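Long-range contacts in OsmC family peroxiredoxin (Aquifex aeolicus, PDB 2EGT), which probably reduces organic hydroperoxides through thiol chemistry, as other peroxiredoxins of the OsmC family do: residues Ser11-Phe16 and Gly28-Asn33; Lys86-Gly91 and Ser125-Trp130; Tyr80-Ile85 and Asn121-Trp126. One frame throughout, in Å; residues are numbered along the deposited sequence.

Interaction 1: Ser11-Phe16 and Gly28-Asn33; sequences SSEATF and GEKGLN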
ATOM      1  N   SER A  11     -12.265  14.357  -0.824  1.00 17.74           N
ATOM      2  CA  SER A  11     -12.721  14.777  -2.141  1.00 18.57           C
ATOM      3  C   SER A  11     -14.240  14.554  -2.154  1.00 19.68           C
ATOM      4  O   SER A  11     -14.968  15.165  -2.935  1.00 20.86           O
ATOM      5  CB  SER A  11     -12.033  13.962  -3.242  1.00 17.35           C
ATOM      6  OG  SER A  11     -12.146  12.573  -3.006  1.00 21.29           O
ATOM      7  N   SER A  12     -14.699  13.667  -1.273  1.00 19.27           N
ATOM      8  CA  SER A  12     -16.118  13.358  -1.103  1.00 19.45           C
ATOM      9  C   SER A  12     -16.238  12.544   0.183  1.00 19.78           C
ATOM     10  O   SER A  12     -15.230  12.285   0.845  1.00 19.51           O
ATOM     11  CB  SER A  12     -16.678  12.565  -2.298  1.00 20.95           C
ATOM     12  OG  SER A  12     -16.092  11.284  -2.404  1.00 27.91           O
ATOM     13  N   GLU A  13     -17.454  12.141   0.545  1.00 18.75           N
ATOM     14  CA  GLU A  13     -17.655  11.377   1.777  1.00 18.61           C
ATOM     15  C   GLU A  13     -16.728  10.165   1.900  1.00 17.93           C
ATOM     16  O   GLU A  13     -16.717   9.290   1.036  1.00 16.49           O
ATOM     17  CB  GLU A  13     -19.116  10.919   1.888  1.00 19.19           C
ATOM     18  CG  GLU A  13     -20.115  12.060   2.066  1.00 24.34           C
ATOM     19  CD  GLU A  13     -20.734  12.529   0.761  1.00 27.12           C
ATOM     20  OE1 GLU A  13     -20.126  12.323  -0.313  1.00 28.86           O
ATOM     21  OE2 GLU A  13     -21.832  13.121   0.812  1.00 31.85           O
ATOM     22  N   ALA A  14     -15.951  10.129   2.984  1.00 16.36           N
ATOM     23  CA  ALA A  14     -15.018   9.042   3.256  1.00 15.11           C
ATOM     24  C   ALA A  14     -14.136   8.688   2.059  1.00 15.17           C
ATOM     25  O   ALA A  14     -13.735   7.534   1.891  1.00 15.79           O
ATOM     26  CB  ALA A  14     -15.787   7.806   3.713  1.00 17.18           C
ATOM     27  N   THR A  15     -13.828   9.682   1.238  1.00 14.32           N
ATOM     28  CA  THR A  15     -13.006   9.459   0.054  1.00 15.81           C
ATOM     29  C   THR A  15     -11.937  10.537  -0.002  1.00 16.46           C
ATOM     30  O   THR A  15     -12.231  11.723   0.163  1.00 16.53           O
ATOM     31  CB  THR A  15     -13.878   9.489  -1.209  1.00 16.98           C
ATOM     32  OG1 THR A  15     -14.926   8.515  -1.071  1.00 18.37           O
ATOM     33  CG2 THR A  15     -13.051   9.161  -2.445  1.00 16.82           C
ATOM     34  N   PHE A  16     -10.698  10.128  -0.257  1.00 14.06           N
ATOM     35  CA  PHE A  16      -9.582  11.068  -0.251  1.00 14.33           C
ATOM     36  C   PHE A  16      -8.787  11.307  -1.522  1.00 16.22           C
ATOM     37  O   PHE A  16      -8.440  10.370  -2.242  1.00 17.99           O
ATOM     38  CB  PHE A  16      -8.590  10.638   0.827  1.00 14.18           C
ATOM     39  CG  PHE A  16      -9.173  10.599   2.208  1.00 14.78           C
ATOM     40  CD1 PHE A  16      -9.110  11.716   3.035  1.00 17.97           C
ATOM     41  CD2 PHE A  16      -9.789   9.447   2.684  1.00 17.04           C
ATOM     42  CE1 PHE A  16      -9.652  11.686   4.321  1.00 15.64           C
ATOM     43  CE2 PHE A  16     -10.335   9.409   3.968  1.00 18.75           C
ATOM     44  CZ  PHE A  16     -10.264  10.535   4.786  1.00 15.30           C
ATOM     45  N   GLY A  28     -10.485   5.502  -1.046  1.00 14.51           N
ATOM     46  CA  GLY A  28     -11.482   5.535   0.005  1.00 16.26           C
ATOM     47  C   GLY A  28     -12.752   4.835  -0.435  1.00 17.25           C
ATOM     48  O   GLY A  28     -12.736   4.056  -1.385  1.00 16.39           O
ATOM     49  N   GLU A  29     -13.858   5.126   0.240  1.00 19.34           N
ATOM     50  CA  GLU A  29     -15.134   4.494  -0.070  1.00 21.61           C
ATOM     51  C   GLU A  29     -15.602   4.695  -1.506  1.00 21.51           C
ATOM     52  O   GLU A  29     -16.153   3.778  -2.110  1.00 22.92           O
ATOM     53  CB  GLU A  29     -16.209   4.983   0.906  1.00 21.95           C
ATOM     54  CG  GLU A  29     -15.920   4.637   2.360  1.00 25.90           C
ATOM     55  CD  GLU A  29     -16.048   3.149   2.661  1.00 30.73           C
ATOM     56  OE1 GLU A  29     -15.379   2.333   1.993  1.00 33.04           O
ATOM     57  OE2 GLU A  29     -16.817   2.796   3.578  1.00 32.47           O
ATOM     58  N   LYS A  30     -15.385   5.885  -2.058  1.00 20.17           N
ATOM     59  CA  LYS A  30     -15.799   6.157  -3.430  1.00 19.87           C
ATOM     60  C   LYS A  30     -14.597   6.296  -4.354  1.00 18.90           C
ATOM     61  O   LYS A  30     -14.656   6.999  -5.361  1.00 18.70           O
ATOM     62  CB  LYS A  30     -16.636   7.434  -3.497  1.00 21.55           C
ATOM     63  CG  LYS A  30     -17.943   7.380  -2.725  1.00 23.81           C
ATOM     64  CD  LYS A  30     -18.587   8.757  -2.742  1.00 27.98           C
ATOM     65  CE  LYS A  30     -19.893   8.796  -1.986  1.00 28.42           C
ATOM     66  NZ  LYS A  30     -20.436  10.182  -2.028  1.00 29.26           N
ATOM     67  N   GLY A  31     -13.501   5.635  -3.996  1.00 18.63           N
ATOM     68  CA  GLY A  31     -12.302   5.685  -4.811  1.00 16.44           C
ATOM     69  C   GLY A  31     -11.675   4.307  -4.812  1.00 18.28           C
ATOM     70  O   GLY A  31     -12.360   3.317  -4.552  1.00 16.52           O
ATOM     71  N   LEU A  32     -10.383   4.233  -5.107  1.00 15.85           N
ATOM     72  CA  LEU A  32      -9.694   2.955  -5.106  1.00 16.44           C
ATOM     73  C   LEU A  32      -9.728   2.405  -3.680  1.00 17.62           C
ATOM     74  O   LEU A  32      -9.693   3.169  -2.713  1.00 17.15           O
ATOM     75  CB  LEU A  32      -8.253   3.142  -5.588  1.00 16.54           C
ATOM     76  CG  LEU A  32      -8.145   3.615  -7.039  1.00 18.59           C
ATOM     77  CD1 LEU A  32      -6.724   4.042  -7.350  1.00 20.40           C
ATOM     78  CD2 LEU A  32      -8.590   2.495  -7.973  1.00 20.53           C
ATOM     79  N   ASN A  33      -9.817   1.084  -3.552  1.00 15.22           N
ATOM     80  CA  ASN A  33      -9.878   0.445  -2.242  1.00 16.80           C
ATOM     81  C   ASN A  33      -8.503   0.416  -1.583  1.00 15.19           C
ATOM     82  O   ASN A  33      -7.524  -0.004  -2.193  1.00 15.50           O
ATOM     83  CB  ASN A  33     -10.433  -0.976  -2.381  1.00 17.92           C
ATOM     84  CG  ASN A  33     -10.509  -1.702  -1.056  1.00 19.14           C
ATOM     85  OD1 ASN A  33      -9.605  -2.449  -0.692  1.00 20.83           O
ATOM     86  ND2 ASN A  33     -11.592  -1.477  -0.320  1.00 23.23           N
TER
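Ser12 lies alongside the aliphatic part of Lys30, with Ser12 OG 3.6 Å from Lys30 CD. Ser11 and Ser12 both face Thr15, which makes a classic beta bulge at the end of strand 3-12. Glu13 follows in the turn and supplies the charged contact. Its OE1 forms a salt bridge with Lys30 NZ at 2.8 Å. The ammonium group comes from above the carboxylate plane, 53° out of it. The lysine chain runs extended beyond CG to get there.

Ala14 meets Glu29 in two ways, by a backbone hydrogen bond and by packing of its methyl. Its carbonyl O accepts from Glu29 N at 2.9 Å. Its CB rests 3.4 Å from Glu29 CG. The Glu29 carboxylate is hydrogen-bonded, through OE2, to His52 of the second subunit. Tyr51 of that subunit packs on Glu13 and Ala14.

Thr15 pairs with Gly28 as an antiparallel, non-hydrogen-bonded pair. Gly28 has no side chain, and the two CA atoms, Thr15 CA and Gly28 CA, come within 4.2 Å. Thr15 OG1 stands beside its own backbone N (chi1 -56°) and links its own turn to the 28-31 turn. It donates to Glu13 O at 2.9 Å, from above that carbonyl plane, and accepts from Lys30 N at 2.8 Å. The Lys30 side chain crosses it at about a right angle. The methyl Thr15 CG2 touches the backbone at Gly31 N. A valine here would probably leave Lys30 N and Glu13 O without their shared hydroxyl partner.

The type I turn Gly28-Gly31 is thus pinned to the turn between strands 3-12 and 15-20. The hydroxyl is gripped by two bonds, so its rotation is fixed. Glu13 and Lys30 are exposed, so the ion pair probably adds less than the bonds of buried Thr15 and Ala14.

Interaction 2: Lys86-Gly91 and Ser125-Trp130; sequences KYVAVG and SWEVKW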
ATOM      1  N   LYS A  86       1.723 -14.657  -7.552  1.00 19.34           N
ATOM      2  CA  LYS A  86       2.220 -15.470  -8.651  1.00 20.54           C
ATOM      3  C   LYS A  86       2.931 -14.585  -9.672  1.00 19.89           C
ATOM      4  O   LYS A  86       2.345 -13.638 -10.198  1.00 17.99           O
ATOM      5  CB  LYS A  86       1.067 -16.231  -9.315  1.00 24.68           C
ATOM      6  CG  LYS A  86       1.525 -17.308 -10.290  1.00 32.93           C
ATOM      7  CD  LYS A  86       0.637 -18.548 -10.194  1.00 37.82           C
ATOM      8  CE  LYS A  86       1.292 -19.763 -10.844  1.00 41.30           C
ATOM      9  NZ  LYS A  86       0.521 -21.024 -10.596  1.00 44.12           N
ATOM     10  N   TYR A  87       4.199 -14.897  -9.933  1.00 18.60           N
ATOM     11  CA  TYR A  87       5.007 -14.146 -10.894  1.00 18.95           C
ATOM     12  C   TYR A  87       5.132 -14.936 -12.189  1.00 20.73           C
ATOM     13  O   TYR A  87       5.449 -16.128 -12.172  1.00 21.90           O
ATOM     14  CB  TYR A  87       6.425 -13.919 -10.361  1.00 18.37           C
ATOM     15  CG  TYR A  87       6.522 -13.179  -9.052  1.00 18.24           C
ATOM     16  CD1 TYR A  87       6.856 -11.826  -9.016  1.00 18.43           C
ATOM     17  CD2 TYR A  87       6.309 -13.838  -7.842  1.00 16.94           C
ATOM     18  CE1 TYR A  87       6.981 -11.150  -7.809  1.00 16.58           C
ATOM     19  CE2 TYR A  87       6.429 -13.172  -6.632  1.00 18.09           C
ATOM     20  CZ  TYR A  87       6.766 -11.829  -6.621  1.00 17.67           C
ATOM     21  OH  TYR A  87       6.882 -11.168  -5.418  1.00 19.19           O
ATOM     22  N   VAL A  88       4.897 -14.271 -13.309  1.00 19.27           N
ATOM     23  CA  VAL A  88       5.022 -14.912 -14.605  1.00 21.31           C
ATOM     24  C   VAL A  88       5.924 -14.033 -15.464  1.00 22.43           C
ATOM     25  O   VAL A  88       5.603 -12.878 -15.711  1.00 21.90           O
ATOM     26  CB  VAL A  88       3.653 -15.055 -15.305  1.00 22.12           C
ATOM     27  CG1 VAL A  88       3.838 -15.664 -16.681  1.00 24.52           C
ATOM     28  CG2 VAL A  88       2.731 -15.926 -14.473  1.00 23.68           C
ATOM     29  N   ALA A  89       7.060 -14.575 -15.894  1.00 22.49           N
ATOM     30  CA  ALA A  89       7.985 -13.824 -16.737  1.00 24.33           C
ATOM     31  C   ALA A  89       7.877 -14.351 -18.161  1.00 25.55           C
ATOM     32  O   ALA A  89       7.928 -15.564 -18.387  1.00 26.70           O
ATOM     33  CB  ALA A  89       9.418 -13.975 -16.220  1.00 22.57           C
ATOM     34  N   VAL A  90       7.733 -13.438 -19.117  1.00 25.35           N
ATOM     35  CA  VAL A  90       7.598 -13.805 -20.526  1.00 25.73           C
ATOM     36  C   VAL A  90       8.803 -13.344 -21.343  1.00 27.56           C
ATOM     37  O   VAL A  90       9.229 -12.189 -21.247  1.00 23.56           O
ATOM     38  CB  VAL A  90       6.320 -13.179 -21.137  1.00 26.93           C
ATOM     39  CG1 VAL A  90       6.091 -13.707 -22.548  1.00 26.76           C
ATOM     40  CG2 VAL A  90       5.126 -13.475 -20.251  1.00 26.86           C
ATOM     41  N   GLY A  91       9.342 -14.254 -22.151  1.00 28.18           N
ATOM     42  CA  GLY A  91      10.492 -13.934 -22.979  1.00 29.24           C
ATOM     43  C   GLY A  91      11.528 -15.035 -22.878  1.00 30.17           C
ATOM     44  O   GLY A  91      11.176 -16.207 -22.732  1.00 31.96           O
ATOM     45  N   SER A 125       4.685 -18.258  -5.868  1.00 25.66           N
ATOM     46  CA  SER A 125       4.929 -19.204  -6.948  1.00 26.86           C
ATOM     47  C   SER A 125       5.359 -18.397  -8.170  1.00 24.81           C
ATOM     48  O   SER A 125       5.069 -17.204  -8.266  1.00 23.76           O
ATOM     49  CB  SER A 125       3.670 -20.024  -7.257  1.00 27.10           C
ATOM     50  OG  SER A 125       2.607 -19.196  -7.690  1.00 32.04           O
ATOM     51  N   TRP A 126       6.059 -19.037  -9.097  1.00 22.78           N
ATOM     52  CA  TRP A 126       6.528 -18.344 -10.290  1.00 24.34           C
ATOM     53  C   TRP A 126       6.642 -19.294 -11.469  1.00 25.80           C
ATOM     54  O   TRP A 126       6.748 -20.509 -11.295  1.00 26.37           O
ATOM     55  CB  TRP A 126       7.897 -17.723 -10.018  1.00 23.17           C
ATOM     56  CG  TRP A 126       8.923 -18.747  -9.636  1.00 24.54           C
ATOM     57  CD1 TRP A 126       9.646 -19.544 -10.479  1.00 25.01           C
ATOM     58  CD2 TRP A 126       9.288 -19.134  -8.308  1.00 25.01           C
ATOM     59  NE1 TRP A 126      10.436 -20.406  -9.758  1.00 24.43           N
ATOM     60  CE2 TRP A 126      10.236 -20.176  -8.421  1.00 26.25           C
ATOM     61  CE3 TRP A 126       8.903 -18.706  -7.032  1.00 26.33           C
ATOM     62  CZ2 TRP A 126      10.805 -20.796  -7.305  1.00 26.94           C
ATOM     63  CZ3 TRP A 126       9.469 -19.324  -5.919  1.00 28.50           C
ATOM     64  CH2 TRP A 126      10.411 -20.359  -6.066  1.00 28.23           C
ATOM     65  N   GLU A 127       6.630 -18.734 -12.670  1.00 24.92           N
ATOM     66  CA  GLU A 127       6.751 -19.538 -13.870  1.00 26.67           C
ATOM     67  C   GLU A 127       7.174 -18.682 -15.047  1.00 27.14           C
ATOM     68  O   GLU A 127       6.928 -17.474 -15.072  1.00 24.33           O
ATOM     69  CB  GLU A 127       5.428 -20.235 -14.180  1.00 30.62           C
ATOM     70  CG  GLU A 127       4.250 -19.301 -14.316  1.00 35.90           C
ATOM     71  CD  GLU A 127       2.955 -20.044 -14.582  1.00 39.60           C
ATOM     72  OE1 GLU A 127       2.857 -20.704 -15.637  1.00 40.50           O
ATOM     73  OE2 GLU A 127       2.040 -19.972 -13.733  1.00 43.14           O
ATOM     74  N   VAL A 128       7.815 -19.322 -16.018  1.00 26.66           N
ATOM     75  CA  VAL A 128       8.285 -18.641 -17.211  1.00 27.02           C
ATOM     76  C   VAL A 128       7.523 -19.093 -18.445  1.00 29.44           C
ATOM     77  O   VAL A 128       7.264 -20.285 -18.636  1.00 28.11           O
ATOM     78  CB  VAL A 128       9.789 -18.909 -17.447  1.00 27.76           C
ATOM     79  CG1 VAL A 128      10.237 -18.281 -18.755  1.00 26.03           C
ATOM     80  CG2 VAL A 128      10.603 -18.353 -16.288  1.00 27.71           C
ATOM     81  N   LYS A 129       7.150 -18.126 -19.271  1.00 30.23           N
ATOM     82  CA  LYS A 129       6.459 -18.398 -20.518  1.00 32.96           C
ATOM     83  C   LYS A 129       7.527 -18.101 -21.563  1.00 34.01           C
ATOM     84  O   LYS A 129       7.733 -16.947 -21.941  1.00 33.17           O
ATOM     85  CB  LYS A 129       5.263 -17.457 -20.682  1.00 34.69           C
ATOM     86  CG  LYS A 129       4.428 -17.705 -21.931  1.00 38.83           C
ATOM     87  CD  LYS A 129       3.241 -16.751 -21.987  1.00 40.57           C
ATOM     88  CE  LYS A 129       2.386 -16.978 -23.224  1.00 42.00           C
ATOM     89  NZ  LYS A 129       1.248 -16.012 -23.280  1.00 42.67           N
ATOM     90  N   TRP A 130       8.228 -19.141 -22.003  1.00 34.60           N
ATOM     91  CA  TRP A 130       9.291 -18.967 -22.979  1.00 35.51           C
ATOM     92  C   TRP A 130       8.785 -18.474 -24.328  1.00 37.81           C
ATOM     93  O   TRP A 130       7.863 -19.044 -24.911  1.00 37.01           O
ATOM     94  CB  TRP A 130      10.068 -20.274 -23.156  1.00 35.65           C
ATOM     95  CG  TRP A 130      11.296 -20.103 -23.992  1.00 35.15           C
ATOM     96  CD1 TRP A 130      11.389 -20.218 -25.349  1.00 34.74           C
ATOM     97  CD2 TRP A 130      12.597 -19.721 -23.531  1.00 34.42           C
ATOM     98  NE1 TRP A 130      12.669 -19.930 -25.763  1.00 34.78           N
ATOM     99  CE2 TRP A 130      13.430 -19.621 -24.668  1.00 34.04           C
ATOM    100  CE3 TRP A 130      13.139 -19.450 -22.267  1.00 33.41           C
ATOM    101  CZ2 TRP A 130      14.779 -19.262 -24.578  1.00 34.56           C
ATOM    102  CZ3 TRP A 130      14.479 -19.094 -22.177  1.00 33.46           C
ATOM    103  CH2 TRP A 130      15.284 -19.003 -23.328  1.00 34.70           C
TER
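Glu127 lies alongside Val88 and crosses Lys86 at a slant. It has the most surface buried here, followed by Ser125 and Lys86. The Glu127 CG stands between its backbone N and carbonyl carbon (chi1 56°), which sets the chain beside Val88, with Glu127 CG 3.7 Å from Val88 CG2. Its carboxylate then meets Lys86. Glu127 OE2 touches Lys86 CE at 3.0 Å, and the ion pair with Lys86 NZ is long, at 3.6 Å.

Lys86 bends at chi2 and passes over Ser125. Lys86 CD lies 3.3 Å from Ser125 OG. Ser125 O takes the hydrogen bond of Tyr87 N at 3.0 Å. The same oxygen lies in plane at the edge of the Tyr87 ring, whose OH is bonded to Ser46.

The backbone of Glu127 works on both sides of its CA. Its N donates to Tyr87 O, and its O accepts from Ala89 N in the carbonyl plane. Lys129 makes the same pair of backbone bonds, to Ala89 and Gly91. Trp126 and Val128, on the other face, pack against helix 95-109.

Segments 86-90 and 125-130 run parallel, 14° apart in direction. Helices 95-109 and 111-116 link strands 80-90 and 121-130, a beta-alpha-beta crossover of the OsmC-like fold.

Interaction 3: Tyr80-Ile85 and Asn121-Trp126; sequences YEEIEI and NLKISW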
ATOM      1  N   TYR A  80      -4.910  -9.275   5.984  1.00 24.73           N
ATOM      2  CA  TYR A  80      -4.823 -10.412   5.081  1.00 24.85           C
ATOM      3  C   TYR A  80      -4.180 -11.538   5.888  1.00 25.52           C
ATOM      4  O   TYR A  80      -3.041 -11.398   6.328  1.00 26.91           O
ATOM      5  CB  TYR A  80      -3.924 -10.089   3.880  1.00 22.09           C
ATOM      6  CG  TYR A  80      -4.511  -9.133   2.862  1.00 21.41           C
ATOM      7  CD1 TYR A  80      -5.740  -9.396   2.251  1.00 21.48           C
ATOM      8  CD2 TYR A  80      -3.815  -7.987   2.473  1.00 21.22           C
ATOM      9  CE1 TYR A  80      -6.257  -8.542   1.273  1.00 22.05           C
ATOM     10  CE2 TYR A  80      -4.324  -7.126   1.495  1.00 20.30           C
ATOM     11  CZ  TYR A  80      -5.539  -7.407   0.901  1.00 20.91           C
ATOM     12  OH  TYR A  80      -6.043  -6.557  -0.058  1.00 20.69           O
ATOM     13  N   GLU A  81      -4.894 -12.638   6.108  1.00 26.12           N
ATOM     14  CA  GLU A  81      -4.301 -13.751   6.848  1.00 28.61           C
ATOM     15  C   GLU A  81      -3.254 -14.378   5.949  1.00 28.19           C
ATOM     16  O   GLU A  81      -2.314 -15.025   6.412  1.00 26.78           O
ATOM     17  CB  GLU A  81      -5.345 -14.808   7.211  1.00 32.42           C
ATOM     18  CG  GLU A  81      -6.357 -14.360   8.238  1.00 39.53           C
ATOM     19  CD  GLU A  81      -7.183 -15.516   8.766  1.00 42.17           C
ATOM     20  OE1 GLU A  81      -7.766 -16.257   7.945  1.00 46.33           O
ATOM     21  OE2 GLU A  81      -7.249 -15.682  10.002  1.00 45.31           O
ATOM     22  N   GLU A  82      -3.433 -14.197   4.647  1.00 27.10           N
ATOM     23  CA  GLU A  82      -2.475 -14.721   3.694  1.00 27.15           C
ATOM     24  C   GLU A  82      -2.580 -14.016   2.355  1.00 25.17           C
ATOM     25  O   GLU A  82      -3.648 -13.540   1.962  1.00 24.10           O
ATOM     26  CB  GLU A  82      -2.655 -16.227   3.513  1.00 30.58           C
ATOM     27  CG  GLU A  82      -3.967 -16.648   2.904  1.00 33.80           C
ATOM     28  CD  GLU A  82      -4.046 -18.152   2.746  1.00 38.83           C
ATOM     29  OE1 GLU A  82      -4.009 -18.854   3.779  1.00 40.99           O
ATOM     30  OE2 GLU A  82      -4.134 -18.631   1.593  1.00 41.00           O
ATOM     31  N   ILE A  83      -1.452 -13.947   1.666  1.00 22.26           N
ATOM     32  CA  ILE A  83      -1.390 -13.302   0.371  1.00 21.78           C
ATOM     33  C   ILE A  83      -0.691 -14.242  -0.599  1.00 22.52           C
ATOM     34  O   ILE A  83       0.425 -14.699  -0.340  1.00 24.23           O
ATOM     35  CB  ILE A  83      -0.592 -11.983   0.447  1.00 21.18           C
ATOM     36  CG1 ILE A  83      -1.211 -11.051   1.492  1.00 21.16           C
ATOM     37  CG2 ILE A  83      -0.579 -11.303  -0.915  1.00 21.93           C
ATOM     38  CD1 ILE A  83      -0.420  -9.764   1.707  1.00 21.94           C
ATOM     39  N   GLU A  84      -1.359 -14.542  -1.705  1.00 21.87           N
ATOM     40  CA  GLU A  84      -0.783 -15.407  -2.720  1.00 22.47           C
ATOM     41  C   GLU A  84      -0.239 -14.504  -3.812  1.00 21.58           C
ATOM     42  O   GLU A  84      -0.944 -13.609  -4.291  1.00 19.95           O
ATOM     43  CB  GLU A  84      -1.847 -16.333  -3.315  1.00 25.66           C
ATOM     44  CG  GLU A  84      -1.296 -17.258  -4.392  1.00 33.13           C
ATOM     45  CD  GLU A  84      -2.380 -18.030  -5.124  1.00 36.97           C
ATOM     46  OE1 GLU A  84      -3.218 -17.389  -5.797  1.00 39.70           O
ATOM     47  OE2 GLU A  84      -2.391 -19.277  -5.029  1.00 39.26           O
ATOM     48  N   ILE A  85       1.009 -14.731  -4.201  1.00 17.71           N
ATOM     49  CA  ILE A  85       1.626 -13.927  -5.242  1.00 19.27           C
ATOM     50  C   ILE A  85       2.188 -14.834  -6.320  1.00 20.04           C
ATOM     51  O   ILE A  85       3.028 -15.694  -6.042  1.00 22.17           O
ATOM     52  CB  ILE A  85       2.784 -13.059  -4.692  1.00 18.49           C
ATOM     53  CG1 ILE A  85       2.320 -12.270  -3.467  1.00 20.14           C
ATOM     54  CG2 ILE A  85       3.268 -12.104  -5.775  1.00 18.38           C
ATOM     55  CD1 ILE A  85       3.410 -11.401  -2.841  1.00 21.43           C
ATOM     56  N   ASN A 121       0.748 -14.795   5.984  1.00 30.37           N
ATOM     57  CA  ASN A 121       1.345 -16.003   5.432  1.00 31.80           C
ATOM     58  C   ASN A 121       1.442 -15.803   3.928  1.00 30.55           C
ATOM     59  O   ASN A 121       0.427 -15.691   3.244  1.00 30.22           O
ATOM     60  CB  ASN A 121       0.466 -17.219   5.741  1.00 34.41           C
ATOM     61  CG  ASN A 121       0.507 -17.612   7.210  1.00 37.59           C
ATOM     62  OD1 ASN A 121      -0.463 -18.146   7.748  1.00 40.03           O
ATOM     63  ND2 ASN A 121       1.638 -17.362   7.859  1.00 38.74           N
ATOM     64  N   LEU A 122       2.663 -15.743   3.418  1.00 30.38           N
ATOM     65  CA  LEU A 122       2.868 -15.548   1.991  1.00 29.57           C
ATOM     66  C   LEU A 122       2.997 -16.869   1.255  1.00 29.31           C
ATOM     67  O   LEU A 122       3.680 -17.785   1.711  1.00 28.64           O
ATOM     68  CB  LEU A 122       4.125 -14.717   1.740  1.00 31.34           C
ATOM     69  CG  LEU A 122       4.155 -13.294   2.296  1.00 32.45           C
ATOM     70  CD1 LEU A 122       5.508 -12.672   1.990  1.00 33.34           C
ATOM     71  CD2 LEU A 122       3.030 -12.471   1.680  1.00 32.78           C
ATOM     72  N   LYS A 123       2.333 -16.952   0.109  1.00 27.66           N
ATOM     73  CA  LYS A 123       2.368 -18.139  -0.729  1.00 28.22           C
ATOM     74  C   LYS A 123       2.807 -17.667  -2.107  1.00 26.40           C
ATOM     75  O   LYS A 123       2.018 -17.142  -2.892  1.00 24.11           O
ATOM     76  CB  LYS A 123       0.986 -18.792  -0.735  1.00 29.25           C
ATOM     77  CG  LYS A 123       0.597 -19.215   0.685  1.00 34.28           C
ATOM     78  CD  LYS A 123      -0.824 -19.720   0.827  1.00 38.33           C
ATOM     79  CE  LYS A 123      -1.087 -20.099   2.284  1.00 41.01           C
ATOM     80  NZ  LYS A 123      -2.476 -20.591   2.516  1.00 43.61           N
ATOM     81  N   ILE A 124       4.096 -17.854  -2.368  1.00 26.45           N
ATOM     82  CA  ILE A 124       4.741 -17.421  -3.598  1.00 26.73           C
ATOM     83  C   ILE A 124       5.012 -18.526  -4.608  1.00 27.39           C
ATOM     84  O   ILE A 124       5.515 -19.587  -4.254  1.00 27.50           O
ATOM     85  CB  ILE A 124       6.101 -16.755  -3.274  1.00 27.85           C
ATOM     86  CG1 ILE A 124       5.912 -15.660  -2.224  1.00 28.25           C
ATOM     87  CG2 ILE A 124       6.733 -16.207  -4.544  1.00 26.19           C
ATOM     88  CD1 ILE A 124       4.957 -14.564  -2.636  1.00 31.59           C
ATOM     89  N   SER A 125       4.685 -18.258  -5.868  1.00 25.66           N
ATOM     90  CA  SER A 125       4.929 -19.204  -6.948  1.00 26.86           C
ATOM     91  C   SER A 125       5.359 -18.397  -8.170  1.00 24.81           C
ATOM     92  O   SER A 125       5.069 -17.204  -8.266  1.00 23.76           O
ATOM     93  CB  SER A 125       3.670 -20.024  -7.257  1.00 27.10           C
ATOM     94  OG  SER A 125       2.607 -19.196  -7.690  1.00 32.04           O
ATOM     95  N   TRP A 126       6.059 -19.037  -9.097  1.00 22.78           N
ATOM     96  CA  TRP A 126       6.528 -18.344 -10.290  1.00 24.34           C
ATOM     97  C   TRP A 126       6.642 -19.294 -11.469  1.00 25.80           C
ATOM     98  O   TRP A 126       6.748 -20.509 -11.295  1.00 26.37           O
ATOM     99  CB  TRP A 126       7.897 -17.723 -10.018  1.00 23.17           C
ATOM    100  CG  TRP A 126       8.923 -18.747  -9.636  1.00 24.54           C
ATOM    101  CD1 TRP A 126       9.646 -19.544 -10.479  1.00 25.01           C
ATOM    102  CD2 TRP A 126       9.288 -19.134  -8.308  1.00 25.01           C
ATOM    103  NE1 TRP A 126      10.436 -20.406  -9.758  1.00 24.43           N
ATOM    104  CE2 TRP A 126      10.236 -20.176  -8.421  1.00 26.25           C
ATOM    105  CE3 TRP A 126       8.903 -18.706  -7.032  1.00 26.33           C
ATOM    106  CZ2 TRP A 126      10.805 -20.796  -7.305  1.00 26.94           C
ATOM    107  CZ3 TRP A 126       9.469 -19.324  -5.919  1.00 28.50           C
ATOM    108  CH2 TRP A 126      10.411 -20.359  -6.066  1.00 28.23           C
TER
HETATM  109  O   HOH W   1      -3.190 -18.732   6.323  1.00 45.04           O
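The Glu82 carboxylate has the ammonium group of Lys123 over one face. Lys123 NZ lies 2.6 Å from Glu82 OE1 and 2.7 Å from Glu82 OE2, in both cases just under 40° out of the plane. Both oxygens are gripped by one salt bridge. A water donates to Glu82 OE1 and also to Asn121 OD1, so it joins the carboxylate to the amide. Glu82 CG takes the position between backbone N and carbonyl carbon (chi1 65°), and the extended lysine chain reaches across to it.

These groups sit on a parallel ladder of strands 80-90 and 121-130, at the side of the mixed sheet where 121-130 is the outermost strand of this chain. The ladder starts with Asn121 N bonded to Glu81 O, then alternates through Ile83, Lys123, Ile85 and Ser125 N. Glu81 and Glu82 form a classic beta bulge against Lys71 on the other side.

The opposite face is apolar. Ile124 doubles back at chi2 (-59°), which presses its CD1 on Ile85 CB at 3.3 Å, tighter than usual carbon contact. Leu122 CD2 lies 3.9 Å from Ile83 CB. Ile83 also packs on Leu39 and Ile42 of helix 34-56 and on Met115 of the second subunit.

Interactions 2 and 3 are two halves of one parallel strand pair, with centres about 16 Å apart. They share Ser125 and Trp126, and Tyr87 CE2 packs on Ile124 CG2 at 3.7 Å. Interaction 1 lies at the end of the separate antiparallel sheet, where it leads into helix 34-56. Its centre is about 35 Å from that of interaction 2 and about 27 Å from that of interaction 3, though its nearest atoms come within about 5 Å of interaction 3. Interactions 1 and 3 both touch the second subunit, whereas interaction 2 does not. Tyr87 of interaction 2 bonds Ser46, next to Cys45, which forms a disulfide with Cys110. This cysteine pair is probably the redox site.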